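PDB 3ZY2: putative gdp-fucose protein o-fucosyltransferase 1 from Caenorhabditis elegans, which belongs to the GDP-fucose protein O-fucosyltransferase family, has a GT-B-type fold and is modelled here with guanosine-5'-diphosphate. Local coordinates for residues 22-27 with 189-194; 44-49 with 60-65; 317-322 with 338-343. All coordinates share one frame; numbering follows the deposited sequence.

Interaction 1 (22-27 with 189-194). With GDP (guanosine-5'-diphosphate), chain C.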
loop_
_atom_site.group_PDB
_atom_site.type_symbol
_atom_site.label_atom_id
_atom_site.label_comp_id
_atom_site.label_asym_id
_atom_site.label_seq_id
_atom_site.Cartn_x
_atom_site.Cartn_y
_atom_site.Cartn_z
ATOM N N ASN A 22 8.516 -10.436 -12.247
ATOM C CA ASN A 22 7.795 -9.949 -11.055
ATOM C C ASN A 22 6.375 -10.520 -10.963
ATOM O O ASN A 22 5.905 -10.878 -9.870
ATOM C CB ASN A 22 7.684 -8.404 -11.043
ATOM C CG ASN A 22 9.025 -7.663 -10.862
ATOM O OD1 ASN A 22 9.015 -6.430 -10.773
ATOM N ND2 ASN A 22 10.147 -8.374 -10.826
ATOM N N GLN A 23 5.706 -10.654 -12.106
ATOM C CA GLN A 23 4.322 -11.108 -12.144
ATOM C C GLN A 23 4.250 -12.564 -11.724
ATOM O O GLN A 23 3.371 -12.952 -10.933
ATOM C CB GLN A 23 3.767 -10.974 -13.545
ATOM C CG GLN A 23 3.621 -9.519 -13.983
ATOM C CD GLN A 23 3.382 -9.400 -15.458
ATOM O OE1 GLN A 23 2.717 -10.251 -16.067
ATOM N NE2 GLN A 23 3.950 -8.337 -16.072
ATOM N N VAL A 24 5.170 -13.382 -12.252
ATOM C CA VAL A 24 5.211 -14.795 -11.877
ATOM C C VAL A 24 5.573 -14.935 -10.398
ATOM O O VAL A 24 4.995 -15.752 -9.700
ATOM C CB VAL A 24 6.187 -15.591 -12.761
ATOM C CG1 VAL A 24 6.321 -17.033 -12.273
ATOM C CG2 VAL A 24 5.689 -15.587 -14.213
ATOM N N ASP A 25 6.522 -14.122 -9.923
ATOM C CA ASP A 25 6.976 -14.153 -8.518
ATOM C C ASP A 25 5.794 -13.938 -7.551
ATOM O O ASP A 25 5.618 -14.691 -6.578
ATOM C CB ASP A 25 8.084 -13.111 -8.337
ATOM C CG ASP A 25 9.049 -13.475 -7.249
ATOM O OD1 ASP A 25 9.426 -14.666 -7.154
ATOM O OD2 ASP A 25 9.424 -12.573 -6.488
ATOM N N GLN A 26 4.947 -12.961 -7.864
ATOM C CA GLN A 26 3.772 -12.703 -7.019
ATOM C C GLN A 26 2.700 -13.766 -7.262
ATOM O O GLN A 26 2.010 -14.176 -6.329
ATOM C CB GLN A 26 3.215 -11.299 -7.284
ATOM C CG GLN A 26 4.071 -10.202 -6.670
ATOM C CD GLN A 26 3.305 -8.900 -6.565
ATOM O OE1 GLN A 26 2.992 -8.285 -7.575
ATOM N NE2 GLN A 26 2.987 -8.482 -5.341
ATOM N N PHE A 27 2.572 -14.257 -8.493
ATOM C CA PHE A 27 1.557 -15.283 -8.813
ATOM C C PHE A 27 1.718 -16.568 -7.968
ATOM O O PHE A 27 0.736 -17.123 -7.504
ATOM C CB PHE A 27 1.604 -15.560 -10.332
ATOM C CG PHE A 27 0.699 -16.638 -10.797
ATOM C CD1 PHE A 27 -0.636 -16.712 -10.406
ATOM C CD2 PHE A 27 1.169 -17.565 -11.719
ATOM C CE1 PHE A 27 -1.471 -17.748 -10.892
ATOM C CE2 PHE A 27 0.340 -18.581 -12.215
ATOM C CZ PHE A 27 -0.992 -18.671 -11.777
ATOM N N LYS A 189 6.748 -25.764 -9.654
ATOM C CA LYS A 189 6.542 -27.132 -10.185
ATOM C C LYS A 189 5.262 -27.208 -11.049
ATOM O O LYS A 189 5.190 -27.941 -12.047
ATOM C CB LYS A 189 6.474 -28.133 -9.017
ATOM C CG LYS A 189 6.059 -29.523 -9.414
ATOM C CD LYS A 189 6.022 -30.427 -8.192
ATOM C CE LYS A 189 4.979 -31.525 -8.342
ATOM N NZ LYS A 189 5.243 -32.430 -9.498
ATOM N N TYR A 190 4.271 -26.398 -10.668
ATOM C CA TYR A 190 2.942 -26.450 -11.262
ATOM C C TYR A 190 2.749 -25.449 -12.375
ATOM O O TYR A 190 1.648 -25.343 -12.912
ATOM C CB TYR A 190 1.862 -26.270 -10.180
ATOM C CG TYR A 190 1.987 -27.289 -9.084
ATOM C CD1 TYR A 190 1.523 -28.571 -9.276
ATOM C CD2 TYR A 190 2.596 -26.966 -7.882
ATOM C CE1 TYR A 190 1.642 -29.534 -8.277
ATOM C CE2 TYR A 190 2.709 -27.906 -6.868
ATOM C CZ TYR A 190 2.236 -29.185 -7.090
ATOM O OH TYR A 190 2.350 -30.125 -6.093
ATOM N N LEU A 191 3.818 -24.751 -12.738
ATOM C CA LEU A 191 3.788 -23.874 -13.935
ATOM C C LEU A 191 4.594 -24.553 -15.031
ATOM O O LEU A 191 5.828 -24.499 -15.045
ATOM C CB LEU A 191 4.335 -22.474 -13.632
ATOM C CG LEU A 191 3.609 -21.698 -12.520
ATOM C CD1 LEU A 191 4.113 -20.282 -12.432
ATOM C CD2 LEU A 191 2.093 -21.694 -12.632
ATOM N N ARG A 192 3.869 -25.197 -15.943
ATOM C CA ARG A 192 4.458 -25.985 -17.026
ATOM C C ARG A 192 4.153 -25.247 -18.320
ATOM O O ARG A 192 2.996 -24.941 -18.592
ATOM C CB ARG A 192 3.811 -27.367 -17.058
ATOM C CG ARG A 192 4.329 -28.233 -18.210
ATOM C CD ARG A 192 3.840 -29.652 -18.100
ATOM N NE ARG A 192 4.350 -30.288 -16.878
ATOM C CZ ARG A 192 3.959 -31.474 -16.423
ATOM N NH1 ARG A 192 3.049 -32.193 -17.081
ATOM N NH2 ARG A 192 4.484 -31.942 -15.303
ATOM N N TRP A 193 5.181 -24.964 -19.121
ATOM C CA TRP A 193 4.973 -24.233 -20.373
ATOM C C TRP A 193 3.946 -24.898 -21.258
ATOM O O TRP A 193 3.882 -26.131 -21.360
ATOM C CB TRP A 193 6.280 -24.029 -21.156
ATOM C CG TRP A 193 7.288 -23.302 -20.316
ATOM C CD1 TRP A 193 8.364 -23.852 -19.670
ATOM C CD2 TRP A 193 7.265 -21.915 -19.960
ATOM N NE1 TRP A 193 9.026 -22.882 -18.957
ATOM C CE2 TRP A 193 8.374 -21.686 -19.112
ATOM C CE3 TRP A 193 6.420 -20.837 -20.276
ATOM C CZ2 TRP A 193 8.657 -20.417 -18.564
ATOM C CZ3 TRP A 193 6.707 -19.575 -19.746
ATOM C CH2 TRP A 193 7.829 -19.378 -18.908
ATOM N N SER A 194 3.161 -24.062 -21.937
ATOM C CA SER A 194 2.175 -24.564 -22.890
ATOM C C SER A 194 2.867 -25.476 -23.894
ATOM O O SER A 194 4.093 -25.358 -24.153
ATOM C CB SER A 194 1.511 -23.394 -23.612
ATOM O OG SER A 194 2.482 -22.673 -24.374
HETATM P PB GDP C . 13.890 -8.604 -13.702
HETATM O O1B GDP C . 14.887 -9.279 -14.571
HETATM O O2B GDP C . 13.398 -9.002 -12.274
HETATM O O3B GDP C . 13.329 -7.164 -14.273
HETATM O O3A GDP C . 12.768 -9.495 -14.654
HETATM P PA GDP C . 11.175 -9.004 -15.068
HETATM O O1A GDP C . 11.072 -10.465 -16.012
HETATM O O2A GDP C . 10.268 -8.648 -14.164
HETATM O "O5'" GDP C . 11.872 -7.610 -15.956
HETATM C "C5'" GDP C . 12.410 -8.345 -16.872
HETATM C "C4'" GDP C . 12.321 -8.157 -18.201
HETATM O "O4'" GDP C . 13.078 -7.643 -19.222
HETATM C "C3'" GDP C . 11.788 -9.372 -18.611
HETATM O "O3'" GDP C . 10.121 -9.852 -18.702
HETATM C "C2'" GDP C . 11.704 -9.437 -20.803
HETATM O "O2'" GDP C . 10.617 -8.663 -21.055
HETATM C "C1'" GDP C . 13.010 -8.676 -20.661
HETATM N N9 GDP C . 13.925 -9.567 -20.523
HETATM C C8 GDP C . 15.005 -9.835 -19.076
HETATM N N7 GDP C . 15.521 -10.804 -19.763
HETATM C C5 GDP C . 15.288 -11.269 -20.926
HETATM C C6 GDP C . 15.663 -12.425 -22.170
HETATM O O6 GDP C . 16.506 -13.080 -21.765
HETATM N N1 GDP C . 14.988 -12.200 -22.978
HETATM C C2 GDP C . 14.070 -11.491 -23.423
HETATM N N2 GDP C . 13.551 -11.455 -24.274
HETATM N N3 GDP C . 13.394 -10.297 -22.645
HETATM C C4 GDP C . 14.115 -10.300 -21.395
#
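L191 reaches from the loop ahead of helix 195-208 to V24 and F27 on helix 20-37, the helix that follows the first strand of the N-terminal Rossmann-like half of this GT-B fold. Its CB points at the helix, and the touching is left to the two methyls. CG, turned anti to the carbonyl carbon (chi1 -58°), carries the fork onward. At the tip the two methyls divide the work: CD1 lies 3.9 Å from V24 CG1 and also near CD2 of the F27 ring, while CD2 comes in at a slant to 3.6 Å from F27 CE2. V24 and F27 are three residues apart, so they share one side of the helix; V24 CG1 and F27 CG both stand anti to their backbone N, which sends both groups to the leucine. L191 and V24 slide past each other in opposite directions, meeting through CD1 and CG1. The contact is small, 112 Å² summed over both sides, wholly apolar and buried. D25, between the two contact residues, turns elsewhere and forms a salt bridge with R342 of helix 335-346. Five residues before F27, near the start of the same helix, N22 meets guanosine-5'-diphosphate, an arrangement in which the helix dipole would probably favour the phosphates; P112 of the second subunit packs on N22. G21 N also donates to the nucleotide, and N22 N gives its hydrogen to GDP O2A at 3.2 Å, with an N-H...O angle of 153°.

Interaction 2 (44-49 with 60-65); sequences PNFIEF and EFLFQV
F46 packs on L62 and F63 in an aromatic and aliphatic cluster that sets the first strand of a β-hairpin, 46-48 paired antiparallel with 55-57, against the short, weakly bonded helical turn 59-62 and the residue after it. No hydrogen bond crosses between 44-49 and 60-65. The backbones stay apart, with F46 CA and L62 CA 9.0 Å from each other, and the side chains bridge the gap. All three have CB bonds aimed across the contact. The F46 ring takes two partners along neighbouring atoms: CD2 meets the L62 methyl CD1 at 3.7 Å, and CE2 meets F63 CD2 at 4.0 Å. L62 is extended, its chi2 of -179° carrying CD1 out to the phenylalanine. The F46 and F63 side chains cross at about a right angle, and F46 CE2 arrives at the edge of the F63 ring, close to its plane, with F63 CE2 and F46 CZ alongside at 4.1 Å. F63 also has its own neighbour L62 over one face, where CB stands 4.0 Å above the plane, offset toward the rim, which probably limits how the ring can turn. The three touching residues are buried, and 117 Å² is hidden in all. Beyond the cluster, F63 stacks with W193, F20 of helix 20-37 meets the F46 ring edge-to-face, Q23 of that helix packs beside it, and the hairpin continues through the backbone pairs of F46 with I57 and E48 with K55.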
loop_
_atom_site.group_PDB
_atom_site.type_symbol
_atom_site.label_atom_id
_atom_site.label_comp_id
_atom_site.label_asym_id
_atom_site.label_seq_id
_atom_site.Cartn_x
_atom_site.Cartn_y
_atom_site.Cartn_z
ATOM N N PRO A 44 -4.668 -15.243 -13.929
ATOM C CA PRO A 44 -4.486 -13.872 -14.385
ATOM C C PRO A 44 -4.097 -13.794 -15.851
ATOM O O PRO A 44 -3.486 -14.734 -16.384
ATOM C CB PRO A 44 -3.306 -13.388 -13.541
ATOM C CG PRO A 44 -2.495 -14.623 -13.284
ATOM C CD PRO A 44 -3.539 -15.735 -13.114
ATOM N N ASN A 45 -4.451 -12.699 -16.510
ATOM C CA ASN A 45 -3.740 -12.334 -17.736
ATOM C C ASN A 45 -2.391 -11.801 -17.311
ATOM O O ASN A 45 -2.288 -10.984 -16.362
ATOM C CB ASN A 45 -4.480 -11.243 -18.485
ATOM C CG ASN A 45 -5.768 -11.734 -19.118
ATOM O OD1 ASN A 45 -5.883 -12.900 -19.561
ATOM N ND2 ASN A 45 -6.743 -10.838 -19.190
ATOM N N PHE A 46 -1.340 -12.281 -17.962
ATOM C CA PHE A 46 -0.034 -11.634 -17.783
ATOM C C PHE A 46 0.070 -10.381 -18.621
ATOM O O PHE A 46 -0.779 -10.137 -19.457
ATOM C CB PHE A 46 1.097 -12.629 -18.083
ATOM C CG PHE A 46 1.141 -13.759 -17.093
ATOM C CD1 PHE A 46 1.686 -13.527 -15.827
ATOM C CD2 PHE A 46 0.625 -15.026 -17.405
ATOM C CE1 PHE A 46 1.741 -14.557 -14.852
ATOM C CE2 PHE A 46 0.674 -16.067 -16.412
ATOM C CZ PHE A 46 1.238 -15.813 -15.160
ATOM N N ILE A 47 1.086 -9.577 -18.362
ATOM C CA ILE A 47 1.142 -8.249 -18.932
ATOM C C ILE A 47 2.475 -8.028 -19.615
ATOM O O ILE A 47 3.525 -8.287 -19.037
ATOM C CB ILE A 47 0.905 -7.190 -17.834
ATOM C CG1 ILE A 47 -0.460 -7.409 -17.154
ATOM C CG2 ILE A 47 0.926 -5.789 -18.451
ATOM C CD1 ILE A 47 -0.774 -6.461 -16.006
ATOM N N GLU A 48 2.415 -7.529 -20.856
ATOM C CA GLU A 48 3.597 -7.158 -21.647
ATOM C C GLU A 48 3.596 -5.669 -21.878
ATOM O O GLU A 48 2.562 -5.101 -22.209
ATOM C CB GLU A 48 3.583 -7.882 -22.992
ATOM C CG GLU A 48 3.964 -9.349 -22.890
ATOM C CD GLU A 48 3.964 -10.038 -24.230
ATOM O OE1 GLU A 48 3.733 -9.395 -25.284
ATOM O OE2 GLU A 48 4.180 -11.248 -24.261
ATOM N N PHE A 49 4.753 -5.044 -21.738
ATOM C CA PHE A 49 4.865 -3.609 -21.927
ATOM C C PHE A 49 5.644 -3.178 -23.162
ATOM O O PHE A 49 5.636 -1.981 -23.496
ATOM C CB PHE A 49 5.497 -2.959 -20.697
ATOM C CG PHE A 49 4.688 -3.101 -19.449
ATOM C CD1 PHE A 49 3.553 -2.340 -19.233
ATOM C CD2 PHE A 49 5.080 -4.010 -18.472
ATOM C CE1 PHE A 49 2.816 -2.478 -18.060
ATOM C CE2 PHE A 49 4.352 -4.160 -17.287
ATOM C CZ PHE A 49 3.222 -3.392 -17.079
ATOM N N GLU A 60 -3.204 -19.369 -20.315
ATOM C CA GLU A 60 -3.064 -20.633 -21.055
ATOM C C GLU A 60 -2.259 -20.515 -22.361
ATOM O O GLU A 60 -1.879 -21.528 -22.945
ATOM C CB GLU A 60 -4.449 -21.249 -21.342
ATOM C CG GLU A 60 -5.335 -20.384 -22.208
ATOM C CD GLU A 60 -6.255 -19.465 -21.414
ATOM O OE1 GLU A 60 -5.909 -19.053 -20.272
ATOM O OE2 GLU A 60 -7.344 -19.143 -21.967
ATOM N N PHE A 61 -1.990 -19.290 -22.802
ATOM C CA PHE A 61 -1.066 -19.082 -23.917
ATOM C C PHE A 61 0.343 -19.476 -23.481
ATOM O O PHE A 61 1.130 -19.998 -24.277
ATOM C CB PHE A 61 -1.113 -17.626 -24.370
ATOM C CG PHE A 61 -0.443 -17.378 -25.696
ATOM C CD1 PHE A 61 -0.965 -17.923 -26.859
ATOM C CD2 PHE A 61 0.709 -16.594 -25.769
ATOM C CE1 PHE A 61 -0.355 -17.697 -28.104
ATOM C CE2 PHE A 61 1.325 -16.355 -27.001
ATOM C CZ PHE A 61 0.790 -16.913 -28.160
ATOM N N LEU A 62 0.628 -19.276 -22.194
ATOM C CA LEU A 62 1.983 -19.462 -21.643
ATOM C C LEU A 62 2.153 -20.765 -20.877
ATOM O O LEU A 62 3.182 -21.408 -20.989
ATOM C CB LEU A 62 2.348 -18.298 -20.720
ATOM C CG LEU A 62 2.326 -16.916 -21.373
ATOM C CD1 LEU A 62 2.727 -15.885 -20.371
ATOM C CD2 LEU A 62 3.278 -16.881 -22.597
ATOM N N PHE A 63 1.163 -21.121 -20.069
ATOM C CA PHE A 63 1.253 -22.278 -19.163
ATOM C C PHE A 63 0.060 -23.216 -19.298
ATOM O O PHE A 63 -0.991 -22.839 -19.829
ATOM C CB PHE A 63 1.306 -21.781 -17.720
ATOM C CG PHE A 63 2.515 -20.964 -17.380
ATOM C CD1 PHE A 63 3.771 -21.525 -17.435
ATOM C CD2 PHE A 63 2.382 -19.654 -16.946
ATOM C CE1 PHE A 63 4.899 -20.794 -17.080
ATOM C CE2 PHE A 63 3.505 -18.909 -16.578
ATOM C CZ PHE A 63 4.769 -19.486 -16.644
ATOM N N GLN A 64 0.202 -24.439 -18.786
ATOM C CA GLN A 64 -0.858 -25.468 -18.927
ATOM C C GLN A 64 -1.825 -25.417 -17.756
ATOM O O GLN A 64 -1.428 -25.553 -16.613
ATOM C CB GLN A 64 -0.251 -26.875 -19.079
ATOM C CG GLN A 64 0.546 -26.994 -20.353
ATOM C CD GLN A 64 1.052 -28.382 -20.633
ATOM O OE1 GLN A 64 0.423 -29.385 -20.275
ATOM N NE2 GLN A 64 2.224 -28.454 -21.277
ATOM N N VAL A 65 -3.108 -25.209 -18.058
ATOM C CA VAL A 65 -4.139 -25.163 -17.027
ATOM C C VAL A 65 -4.198 -26.476 -16.241
ATOM O O VAL A 65 -4.284 -26.460 -15.009
ATOM C CB VAL A 65 -5.509 -24.799 -17.622
ATOM C CG1 VAL A 65 -6.604 -24.903 -16.547
ATOM C CG2 VAL A 65 -5.467 -23.397 -18.229
#

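Interaction 3 (317-322 with 338-343); sequences TSLAIM and HIVKRE
L319 and V340 form the close-packed part of this helix pair: L319 CD2 lies 3.6 Å from V340 CG2, and their CA atoms, 6.2 Å apart, are the nearest across the contact. The CB bond of L319 does not aim straight at the other helix; its end comes nearer than that bond suggests, with CD2 on V340 and, through the near-trans chi2 of 165°, CD1 on I339. There CD1 meets the I339 tip CD1 at 4.0 Å, the two side chains lying at about a right angle. One turn further on, M322 holds V340 from another direction. M322 CB is 3.8 Å from V340 CG1, and the bend at chi3 (-80°) places the methionine CE 3.9 Å from V340 CG2. V340 is thus wedged between leucine and methionine. The helices, 315-324 and 335-346, flank strand 327-330 in sequence and belong to the C-terminal Rossmann-like half of the GT-B fold; their short segments run in similar directions, 37° apart, with axes 9.4 Å from each other. The nucleotide is near this apolar side: the M322 side chain comes within about 5 Å of guanosine-5'-diphosphate, whose pocket includes D313 and M315 close to the start of one helix and T335 and F336 at the start of the other. The E343 side of the contact is looser and watery. Here the glutamate points across but makes no direct contact; two waters span the gap instead. One donates to L319 O and to E343 OE1, the other to A320 O and to E343 OE2 (2.7 Å). W193 NE1 is a further, direct partner of E343 OE1.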
loop_
_atom_site.group_PDB
_atom_site.type_symbol
_atom_site.label_atom_id
_atom_site.label_comp_id
_atom_site.label_asym_id
_atom_site.label_seq_id
_atom_site.Cartn_x
_atom_site.Cartn_y
_atom_site.Cartn_z
ATOM N N THR A 317 9.900 -18.620 -24.720
ATOM C CA THR A 317 10.627 -19.739 -25.305
ATOM C C THR A 317 12.056 -19.726 -24.763
ATOM O O THR A 317 12.598 -20.791 -24.457
ATOM C CB THR A 317 10.589 -19.744 -26.836
ATOM O OG1 THR A 317 9.211 -19.784 -27.260
ATOM C CG2 THR A 317 11.312 -20.965 -27.390
ATOM N N SER A 318 12.625 -18.542 -24.539
ATOM C CA SER A 318 13.960 -18.474 -23.900
ATOM C C SER A 318 13.931 -19.079 -22.508
ATOM O O SER A 318 14.826 -19.841 -22.155
ATOM C CB SER A 318 14.521 -17.051 -23.839
ATOM O OG SER A 318 14.920 -16.625 -25.137
ATOM N N LEU A 319 12.937 -18.718 -21.699
ATOM C CA LEU A 319 12.822 -19.327 -20.369
ATOM C C LEU A 319 12.726 -20.858 -20.457
ATOM O O LEU A 319 13.358 -21.597 -19.667
ATOM C CB LEU A 319 11.580 -18.770 -19.640
ATOM C CG LEU A 319 11.733 -17.310 -19.169
ATOM C CD1 LEU A 319 10.366 -16.782 -18.811
ATOM C CD2 LEU A 319 12.666 -17.197 -17.959
ATOM N N ALA A 320 11.901 -21.341 -21.387
ATOM C CA ALA A 320 11.706 -22.772 -21.548
ATOM C C ALA A 320 13.014 -23.466 -21.940
ATOM O O ALA A 320 13.349 -24.520 -21.387
ATOM C CB ALA A 320 10.609 -23.034 -22.582
ATOM N N ILE A 321 13.749 -22.875 -22.881
ATOM C CA ILE A 321 15.046 -23.439 -23.308
ATOM C C ILE A 321 16.011 -23.502 -22.135
ATOM O O ILE A 321 16.680 -24.494 -21.931
ATOM C CB ILE A 321 15.651 -22.648 -24.489
ATOM C CG1 ILE A 321 14.800 -22.862 -25.756
ATOM C CG2 ILE A 321 17.121 -23.067 -24.765
ATOM C CD1 ILE A 321 15.072 -21.854 -26.827
ATOM N N MET A 322 16.078 -22.428 -21.352
ATOM C CA MET A 322 16.991 -22.415 -20.209
ATOM C C MET A 322 16.583 -23.461 -19.185
ATOM O O MET A 322 17.450 -24.035 -18.517
ATOM C CB MET A 322 17.062 -21.004 -19.595
ATOM C CG MET A 322 17.673 -19.955 -20.554
ATOM S SD MET A 322 18.055 -18.346 -19.803
ATOM C CE MET A 322 16.390 -17.697 -19.860
ATOM N N HIS A 338 15.088 -16.078 -11.948
ATOM C CA HIS A 338 14.546 -16.837 -10.794
ATOM C C HIS A 338 13.482 -17.828 -11.267
ATOM O O HIS A 338 13.383 -18.936 -10.737
ATOM C CB HIS A 338 14.004 -15.876 -9.723
ATOM C CG HIS A 338 13.826 -16.465 -8.345
ATOM N ND1 HIS A 338 14.179 -17.746 -7.955
ATOM C CD2 HIS A 338 13.324 -15.866 -7.239
ATOM C CE1 HIS A 338 13.891 -17.903 -6.668
ATOM N NE2 HIS A 338 13.360 -16.783 -6.220
ATOM N N ILE A 339 12.729 -17.455 -12.304
ATOM C CA ILE A 339 11.795 -18.401 -12.931
ATOM C C ILE A 339 12.548 -19.675 -13.348
ATOM O O ILE A 339 12.117 -20.792 -13.045
ATOM C CB ILE A 339 11.132 -17.789 -14.192
ATOM C CG1 ILE A 339 10.133 -16.702 -13.786
ATOM C CG2 ILE A 339 10.408 -18.927 -14.955
ATOM C CD1 ILE A 339 9.628 -15.891 -14.972
ATOM N N VAL A 340 13.682 -19.498 -14.018
ATOM C CA VAL A 340 14.447 -20.644 -14.512
ATOM C C VAL A 340 14.976 -21.472 -13.337
ATOM O O VAL A 340 14.879 -22.698 -13.355
ATOM C CB VAL A 340 15.645 -20.232 -15.373
ATOM C CG1 VAL A 340 16.334 -21.480 -15.932
ATOM C CG2 VAL A 340 15.224 -19.334 -16.521
ATOM N N LYS A 341 15.561 -20.804 -12.345
ATOM C CA LYS A 341 16.107 -21.496 -11.169
ATOM C C LYS A 341 15.035 -22.357 -10.500
ATOM O O LYS A 341 15.283 -23.544 -10.224
ATOM C CB LYS A 341 16.662 -20.471 -10.161
ATOM C CG LYS A 341 17.213 -21.085 -8.877
ATOM C CD LYS A 341 18.328 -22.088 -9.200
ATOM C CE LYS A 341 19.221 -22.412 -8.000
ATOM N NZ LYS A 341 18.465 -22.911 -6.799
ATOM N N ARG A 342 13.848 -21.793 -10.263
ATOM C CA ARG A 342 12.760 -22.552 -9.633
ATOM C C ARG A 342 12.257 -23.717 -10.488
ATOM O O ARG A 342 11.924 -24.794 -9.957
ATOM C CB ARG A 342 11.587 -21.626 -9.289
ATOM C CG ARG A 342 11.949 -20.595 -8.229
ATOM C CD ARG A 342 10.726 -19.795 -7.768
ATOM N NE ARG A 342 10.034 -19.145 -8.881
ATOM C CZ ARG A 342 9.974 -17.829 -9.060
ATOM N NH1 ARG A 342 10.579 -16.995 -8.218
ATOM N NH2 ARG A 342 9.273 -17.349 -10.077
ATOM N N GLU A 343 12.195 -23.502 -11.798
ATOM C CA GLU A 343 11.760 -24.570 -12.687
ATOM C C GLU A 343 12.772 -25.709 -12.627
ATOM O O GLU A 343 12.410 -26.894 -12.489
ATOM C CB GLU A 343 11.575 -24.050 -14.121
ATOM C CG GLU A 343 11.134 -25.197 -15.054
ATOM C CD GLU A 343 10.676 -24.742 -16.428
ATOM O OE1 GLU A 343 10.386 -23.545 -16.572
ATOM O OE2 GLU A 343 10.566 -25.603 -17.331
HETATM O O HOH W 1 12.415 -21.694 -17.036
HETATM O O HOH W 2 11.380 -25.854 -19.904
#

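From the N terminus, helix 20-37 comes first, and interaction 1 joins it to 189-194, closing a loop of more than 160 residues. Within that loop interaction 2 closes a much shorter one, bringing the start of the hairpin to the residues about helix 59-62. Interaction 3 follows in series, pairing two helices of the C-terminal half, and no loops cross. Both segments of interaction 1 reach the other two: R192 and S194 bond through the backbone to Q64 and L62, and Q23 packs on F46, while W193 packs on L319 and D25 forms its salt bridge with R342. Interactions 2 and 3 do not touch, their nearest atoms being about 6 Å apart; interaction 1 connects the N-terminal elements with the C-terminal helices.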